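Local coordinates for protein Ent-copalyl diphosphate synthase (Streptomyces platensis, PDB 5BP8) that belongs to the class II terpene cyclases, a mainly helical family related to squalene-hopene cyclase, whose fold combines two alpha-barrel domains, at residues W431-Q436 and A472-R477; G440-W445 and Y454-L459; A78-L83 and N139-A144. One frame throughout, in Å; residues are numbered along the deposited sequence.

In the fold
Contacts 1 and 2 form one continuous piece of packing, their centres about 7 Å apart. Along the chain contact 2 is nested in the loop that contact 1 closes, so Q436, in the loop that follows helix 422-435, and W442 further along that loop work together: W442 NE1 lies 2.7 Å from A432 O, and Q436 NE2 is 3.3 Å from W442 CH2. L459 of contact 2 also touches S474 of contact 1. Contact 3 closes earlier in the chain, in the other half of the molecule; its centre is about 40 Å from that of contact 2 and 47 Å from that of contact 1. The sulfate ion belongs to contact 1 alone.

Contact 1: W431-Q436 and A472-R477; sequences WALATQ and ARSAAR. With SO4 (sulfate ion), chain D.
Q436 extends its side chain to S474 and R477 of helix 469-484. CB already points at that helix, CG stands anti to the backbone N (chi1 -169°), and the extended chain carries the amide to the helix surface. CD arrives 3.4 Å from S474 OG. Beyond it, OE1 accepts the S474 hydroxyl at OG–OE1 2.7 Å, with the donor well above the carbonyl plane (53° out of it), and takes a second, weak bond from R477 NH2 at 3.0 Å. The amide and the guanidinium are turned 42° against each other. On the other branch, NE2 donates to S474 O at 3.1 Å and also to G440 O, so both ends of the amide are held and its flip is fixed. Beside this grip, L433 CD2 presses tightly on S474 CB, 3.4 Å away. R477 NH1 bonds to sulfate O3, which R473 NE also reaches at 2.8 Å while R473 NH2 holds O1; the ion, probably from the crystallisation liquor, is bound by both arginines. With glutamine followed by glycine four residues on and tryptophan two after that, Q436, G440 and W442 fit the QW motif of squalene-hopene cyclase relatives.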
# COMPACT_ATOMS: atom_id res chain seq x y z
N TRP A 431 -18.49 17.24 3.26
CA TRP A 431 -18.51 15.84 2.83
C TRP A 431 -18.19 14.91 3.99
O TRP A 431 -18.83 13.85 4.17
CB TRP A 431 -17.54 15.64 1.67
CG TRP A 431 -17.42 14.24 1.19
CD1 TRP A 431 -18.25 13.60 0.33
CD2 TRP A 431 -16.40 13.30 1.54
NE1 TRP A 431 -17.80 12.32 0.09
CE2 TRP A 431 -16.68 12.10 0.84
CE3 TRP A 431 -15.29 13.35 2.38
CZ2 TRP A 431 -15.87 10.96 0.94
CZ3 TRP A 431 -14.49 12.21 2.47
CH2 TRP A 431 -14.78 11.05 1.76
N ALA A 432 -17.24 15.30 4.81
CA ALA A 432 -16.95 14.56 6.02
C ALA A 432 -18.17 14.46 6.92
O ALA A 432 -18.50 13.38 7.39
CB ALA A 432 -15.76 15.16 6.77
N LEU A 433 -18.89 15.56 7.16
CA LEU A 433 -20.02 15.49 8.06
C LEU A 433 -21.10 14.59 7.48
O LEU A 433 -21.76 13.84 8.19
CB LEU A 433 -20.60 16.90 8.32
CG LEU A 433 -19.69 17.92 8.99
CD1 LEU A 433 -20.37 19.27 9.09
CD2 LEU A 433 -19.29 17.43 10.36
N ALA A 434 -21.26 14.67 6.16
CA ALA A 434 -22.32 13.96 5.48
C ALA A 434 -22.08 12.46 5.41
O ALA A 434 -23.03 11.69 5.26
CB ALA A 434 -22.46 14.50 4.07
N THR A 435 -20.82 12.05 5.50
CA THR A 435 -20.46 10.63 5.33
C THR A 435 -20.17 9.90 6.63
O THR A 435 -19.92 8.68 6.62
CB THR A 435 -19.22 10.49 4.43
OG1 THR A 435 -18.15 11.27 4.95
CG2 THR A 435 -19.53 10.88 3.00
N GLN A 436 -20.21 10.61 7.76
CA GLN A 436 -19.94 9.98 9.05
C GLN A 436 -20.97 8.88 9.35
O GLN A 436 -22.15 9.05 9.10
CB GLN A 436 -19.91 11.02 10.17
CG GLN A 436 -19.39 10.49 11.47
CD GLN A 436 -19.20 11.56 12.51
OE1 GLN A 436 -19.81 12.64 12.45
NE2 GLN A 436 -18.31 11.29 13.46
N ALA A 472 -17.20 20.38 15.59
CA ALA A 472 -16.59 19.90 16.82
C ALA A 472 -17.28 18.65 17.35
O ALA A 472 -16.60 17.73 17.82
CB ALA A 472 -16.53 21.00 17.87
N ARG A 473 -18.61 18.58 17.25
CA ARG A 473 -19.33 17.41 17.75
C ARG A 473 -19.01 16.18 16.88
O ARG A 473 -18.85 15.07 17.40
CB ARG A 473 -20.85 17.66 17.79
CG ARG A 473 -21.27 18.75 18.78
CD ARG A 473 -22.77 18.84 19.00
NE ARG A 473 -23.50 19.27 17.80
CZ ARG A 473 -23.65 20.53 17.39
NH1 ARG A 473 -23.15 21.55 18.08
NH2 ARG A 473 -24.33 20.77 16.27
N SER A 474 -18.91 16.39 15.57
CA SER A 474 -18.56 15.30 14.66
C SER A 474 -17.18 14.74 15.00
O SER A 474 -17.02 13.52 15.13
CB SER A 474 -18.58 15.79 13.21
OG SER A 474 -18.12 14.77 12.30
N ALA A 475 -16.19 15.61 15.12
CA ALA A 475 -14.85 15.18 15.50
C ALA A 475 -14.83 14.47 16.86
O ALA A 475 -14.09 13.50 17.05
CB ALA A 475 -13.89 16.35 15.51
N ALA A 476 -15.65 14.95 17.80
CA ALA A 476 -15.78 14.30 19.12
C ALA A 476 -16.32 12.89 19.02
O ALA A 476 -15.83 11.99 19.70
CB ALA A 476 -16.70 15.12 20.04
N ARG A 477 -17.32 12.68 18.17
CA ARG A 477 -17.89 11.35 18.00
C ARG A 477 -16.84 10.44 17.32
O ARG A 477 -16.74 9.25 17.66
CB ARG A 477 -19.19 11.40 17.16
CG ARG A 477 -20.42 11.95 17.92
CD ARG A 477 -21.72 11.72 17.18
NE ARG A 477 -21.72 12.25 15.81
CZ ARG A 477 -22.01 13.50 15.46
NH1 ARG A 477 -22.34 14.42 16.37
NH2 ARG A 477 -21.97 13.85 14.18
S SO4 D . -25.16 17.06 15.47
O1 SO4 D . -25.66 18.45 15.27
O2 SO4 D . -25.13 16.37 14.16
O3 SO4 D . -23.81 17.13 16.06
O4 SO4 D . -26.07 16.31 16.37

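Contact 2: G440-W445 and Y454-L459; sequences GSWGRW and YMVQLL
The indole of W442 sits between M455, a selenomethionine lying over one face, and the amide nitrogen of Q436, which lies over the opposite face near CH2. M455 CB sits 3.4 Å from the centroid of the six-membered ring and only 12° off its normal, a CH-pi contact directly over the ring centre. CG follows over the five-membered ring, 3.6 Å from W442 CG. The chain then bends at chi2 (-62°), which places SE above the five-membered ring, 4.7 Å from its centroid: a Met-aromatic contact at some distance. Toward the far end of the six-membered ring two methyls come in obliquely, L459 CD1 at 3.8 Å from W442 CH2 and V456 CG2 at 4.3 Å from W442 CZ3. The indole NE1 has its polar partner in A432 O, which, with the packing on its faces, holds the ring's rotation; T435 OG1 lies at the same edge, 3.3 Å from W442 NE1. Helix 449-461, which carries M455, is wedged among other helices: M455 also meets W431 of helix 422-435 and Y403 and A407 of helix 402-416, while V456 turns to A514 of helix 504-518.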
# COMPACT_ATOMS: atom_id res chain seq x y z
N GLY A 440 -20.11 7.18 14.77
CA GLY A 440 -19.07 8.19 14.82
C GLY A 440 -17.85 7.91 13.95
O GLY A 440 -17.01 8.80 13.76
N SER A 441 -17.73 6.68 13.46
CA SER A 441 -16.62 6.30 12.60
C SER A 441 -16.81 6.75 11.16
O SER A 441 -17.86 7.24 10.77
CB SER A 441 -16.42 4.79 12.63
OG SER A 441 -17.46 4.12 11.90
N TRP A 442 -15.76 6.60 10.36
CA TRP A 442 -15.86 6.72 8.92
C TRP A 442 -15.15 5.53 8.32
O TRP A 442 -14.22 4.98 8.92
CB TRP A 442 -15.17 7.96 8.39
CG TRP A 442 -15.85 9.32 8.53
CD1 TRP A 442 -16.57 9.97 7.57
CD2 TRP A 442 -15.79 10.19 9.65
NE1 TRP A 442 -16.95 11.22 8.03
CE2 TRP A 442 -16.48 11.38 9.31
CE3 TRP A 442 -15.17 10.10 10.91
CZ2 TRP A 442 -16.60 12.44 10.18
CZ3 TRP A 442 -15.29 11.17 11.77
CH2 TRP A 442 -16.01 12.33 11.40
N GLY A 443 -15.57 5.17 7.11
CA GLY A 443 -14.82 4.27 6.30
C GLY A 443 -15.59 3.78 5.10
O GLY A 443 -16.83 3.81 5.10
N ARG A 444 -14.85 3.33 4.09
CA ARG A 444 -15.44 2.90 2.83
C ARG A 444 -16.35 1.68 2.95
O ARG A 444 -17.51 1.72 2.52
CB ARG A 444 -14.34 2.62 1.81
CG ARG A 444 -14.92 2.22 0.47
CD ARG A 444 -13.87 2.09 -0.62
NE ARG A 444 -14.48 1.49 -1.81
CZ ARG A 444 -13.87 1.35 -2.98
NH1 ARG A 444 -12.63 1.78 -3.17
NH2 ARG A 444 -14.51 0.77 -3.99
N TRP A 445 -15.80 0.60 3.48
CA TRP A 445 -16.53 -0.68 3.59
C TRP A 445 -17.05 -0.94 5.01
O TRP A 445 -17.99 -1.70 5.22
CB TRP A 445 -15.63 -1.81 3.14
CG TRP A 445 -15.30 -1.79 1.70
CD1 TRP A 445 -16.19 -1.79 0.67
CD2 TRP A 445 -14.00 -1.73 1.11
NE1 TRP A 445 -15.53 -1.77 -0.53
CE2 TRP A 445 -14.19 -1.73 -0.30
CE3 TRP A 445 -12.71 -1.68 1.62
CZ2 TRP A 445 -13.12 -1.69 -1.20
CZ3 TRP A 445 -11.63 -1.67 0.72
CH2 TRP A 445 -11.85 -1.67 -0.67
N TYR A 454 -8.35 10.00 9.78
CA TYR A 454 -8.20 11.02 8.74
C TYR A 454 -9.26 12.12 8.82
O TYR A 454 -8.96 13.30 8.65
CB TYR A 454 -8.17 10.42 7.33
CG TYR A 454 -7.03 9.43 7.09
CD1 TYR A 454 -5.82 9.54 7.77
CD2 TYR A 454 -7.15 8.45 6.12
CE1 TYR A 454 -4.78 8.65 7.54
CE2 TYR A 454 -6.12 7.56 5.87
CZ TYR A 454 -4.93 7.66 6.59
OH TYR A 454 -3.89 6.78 6.41
N MSE A 455 -10.51 11.72 9.04
CA MSE A 455 -11.61 12.69 9.13
C MSE A 455 -11.54 13.53 10.37
O MSE A 455 -11.84 14.74 10.32
CB MSE A 455 -12.96 11.99 8.98
CG MSE A 455 -13.11 11.46 7.55
SE MSE A 455 -13.08 12.83 6.14
CE MSE A 455 -11.22 12.74 5.59
N VAL A 456 -11.18 12.94 11.50
CA VAL A 456 -11.03 13.73 12.72
C VAL A 456 -9.94 14.82 12.52
O VAL A 456 -10.16 16.01 12.86
CB VAL A 456 -10.72 12.84 13.95
CG1 VAL A 456 -10.24 13.67 15.13
CG2 VAL A 456 -11.96 12.04 14.32
N GLN A 457 -8.82 14.42 11.93
CA GLN A 457 -7.75 15.38 11.61
C GLN A 457 -8.22 16.48 10.68
O GLN A 457 -7.94 17.66 10.94
CB GLN A 457 -6.57 14.70 10.93
CG GLN A 457 -5.77 13.81 11.84
CD GLN A 457 -4.53 13.28 11.14
OE1 GLN A 457 -3.76 14.06 10.55
NE2 GLN A 457 -4.32 11.97 11.23
N LEU A 458 -8.91 16.11 9.60
CA LEU A 458 -9.43 17.07 8.64
C LEU A 458 -10.30 18.09 9.35
O LEU A 458 -10.12 19.31 9.17
CB LEU A 458 -10.24 16.38 7.54
CG LEU A 458 -10.92 17.27 6.49
CD1 LEU A 458 -9.96 18.30 5.92
CD2 LEU A 458 -11.52 16.45 5.36
N LEU A 459 -11.27 17.61 10.15
CA LEU A 459 -12.22 18.49 10.81
C LEU A 459 -11.55 19.41 11.83
O LEU A 459 -11.84 20.62 11.87
CB LEU A 459 -13.33 17.68 11.48
CG LEU A 459 -14.29 16.94 10.55
CD1 LEU A 459 -15.20 16.01 11.35
CD2 LEU A 459 -15.13 17.90 9.73

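Contact 3: A78-L83 and N139-A144; sequences AVEALL and NTRLAA
L83 and R141 lie alongside each other, their side chains running opposite ways, where helices 72-86 and 127-144 meet. L83 CB lies 3.8 Å from R141 CB and 3.9 Å from R141 CG, so it is the aliphatic root of the arginine that packs on the leucine. L83 CD1 reaches R141 CB as well and, on the deeper side, approaches L142 CD2 at 4.3 Å. From its base the R141 chain bends at chi2 (-78°) and then runs out straight, bringing NE within 4.1 Å of E80 OE2. The carboxylate stands at the edge of the guanidinium, with the two planes 48° apart; NE and OE2 are too distant for a salt bridge, though the opposite charges probably still attract. The segment axes pass 9.9 Å apart and run roughly in the same direction, 38° from parallel, consistent with helix packing in one of the two alpha-barrel domains of class II terpene cyclases. E80 is itself held by stronger partners: OE1 by a salt bridge to R36 and a hydrogen bond with S39, both on helix 31-40, and OE2 by a salt bridge to R198 and a hydrogen bond with T84. L83 is further backed by I138, one turn before L142, and by C105 of helix 98-116. L142 is in turn anchored by a backbone hydrogen bond with G158.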
# COMPACT_ATOMS: atom_id res chain seq x y z
N ALA A 78 -4.49 -17.03 -4.61
CA ALA A 78 -4.81 -18.17 -3.74
C ALA A 78 -5.17 -19.43 -4.51
O ALA A 78 -4.64 -20.54 -4.21
CB ALA A 78 -5.93 -17.79 -2.78
N VAL A 79 -6.04 -19.28 -5.50
CA VAL A 79 -6.45 -20.42 -6.31
C VAL A 79 -5.25 -21.04 -7.05
O VAL A 79 -5.05 -22.29 -7.03
CB VAL A 79 -7.60 -20.04 -7.27
CG1 VAL A 79 -7.83 -21.12 -8.32
CG2 VAL A 79 -8.86 -19.75 -6.47
N GLU A 80 -4.43 -20.19 -7.67
CA GLU A 80 -3.26 -20.69 -8.36
C GLU A 80 -2.33 -21.45 -7.38
O GLU A 80 -1.83 -22.55 -7.72
CB GLU A 80 -2.50 -19.57 -9.07
CG GLU A 80 -1.50 -20.08 -10.11
CD GLU A 80 -0.20 -20.57 -9.54
OE1 GLU A 80 0.22 -20.11 -8.44
OE2 GLU A 80 0.42 -21.46 -10.18
N ALA A 81 -2.12 -20.88 -6.19
CA ALA A 81 -1.25 -21.50 -5.19
C ALA A 81 -1.81 -22.85 -4.75
O ALA A 81 -1.05 -23.85 -4.62
CB ALA A 81 -1.07 -20.61 -4.00
N LEU A 82 -3.12 -22.91 -4.53
CA LEU A 82 -3.73 -24.17 -4.11
C LEU A 82 -3.65 -25.25 -5.18
O LEU A 82 -3.34 -26.41 -4.87
CB LEU A 82 -5.17 -23.99 -3.62
CG LEU A 82 -5.31 -23.17 -2.32
CD1 LEU A 82 -6.75 -22.72 -2.10
CD2 LEU A 82 -4.80 -23.94 -1.10
N LEU A 83 -3.86 -24.87 -6.44
CA LEU A 83 -3.73 -25.84 -7.54
C LEU A 83 -2.28 -26.34 -7.63
O LEU A 83 -2.02 -27.54 -7.80
CB LEU A 83 -4.19 -25.25 -8.86
CG LEU A 83 -5.71 -25.03 -9.05
CD1 LEU A 83 -6.00 -24.07 -10.19
CD2 LEU A 83 -6.41 -26.38 -9.26
N ASN A 139 -5.31 -21.79 -15.64
CA ASN A 139 -5.81 -22.57 -16.75
C ASN A 139 -4.90 -23.74 -17.10
O ASN A 139 -5.38 -24.82 -17.41
CB ASN A 139 -6.10 -21.68 -17.96
CG ASN A 139 -7.38 -20.91 -17.78
OD1 ASN A 139 -8.32 -21.42 -17.16
ND2 ASN A 139 -7.43 -19.69 -18.32
N THR A 140 -3.59 -23.54 -16.99
CA THR A 140 -2.64 -24.63 -17.17
C THR A 140 -2.87 -25.75 -16.17
O THR A 140 -2.91 -26.95 -16.55
CB THR A 140 -1.19 -24.09 -17.13
OG1 THR A 140 -1.03 -23.20 -18.24
CG2 THR A 140 -0.19 -25.20 -17.24
N ARG A 141 -3.04 -25.38 -14.90
CA ARG A 141 -3.30 -26.37 -13.86
C ARG A 141 -4.63 -27.09 -14.06
O ARG A 141 -4.71 -28.29 -13.83
CB ARG A 141 -3.28 -25.74 -12.48
CG ARG A 141 -1.95 -25.10 -12.10
CD ARG A 141 -0.93 -26.12 -11.70
NE ARG A 141 0.31 -25.44 -11.32
CZ ARG A 141 1.47 -26.06 -11.13
NH1 ARG A 141 1.57 -27.40 -11.27
NH2 ARG A 141 2.55 -25.35 -10.81
N LEU A 142 -5.66 -26.35 -14.50
CA LEU A 142 -6.97 -26.96 -14.75
C LEU A 142 -6.92 -27.98 -15.87
O LEU A 142 -7.60 -29.03 -15.81
CB LEU A 142 -8.01 -25.88 -15.10
CG LEU A 142 -8.38 -24.96 -13.94
CD1 LEU A 142 -9.35 -23.87 -14.38
CD2 LEU A 142 -8.98 -25.71 -12.77
N ALA A 143 -6.14 -27.68 -16.90
CA ALA A 143 -6.00 -28.61 -18.04
C ALA A 143 -5.34 -29.90 -17.59
O ALA A 143 -5.63 -30.96 -18.13
CB ALA A 143 -5.20 -27.98 -19.17
N ALA A 144 -4.45 -29.81 -16.60
CA ALA A 144 -3.71 -30.97 -16.09
C ALA A 144 -4.45 -31.77 -15.04
O ALA A 144 -4.04 -32.88 -14.74
CB ALA A 144 -2.37 -30.51 -15.52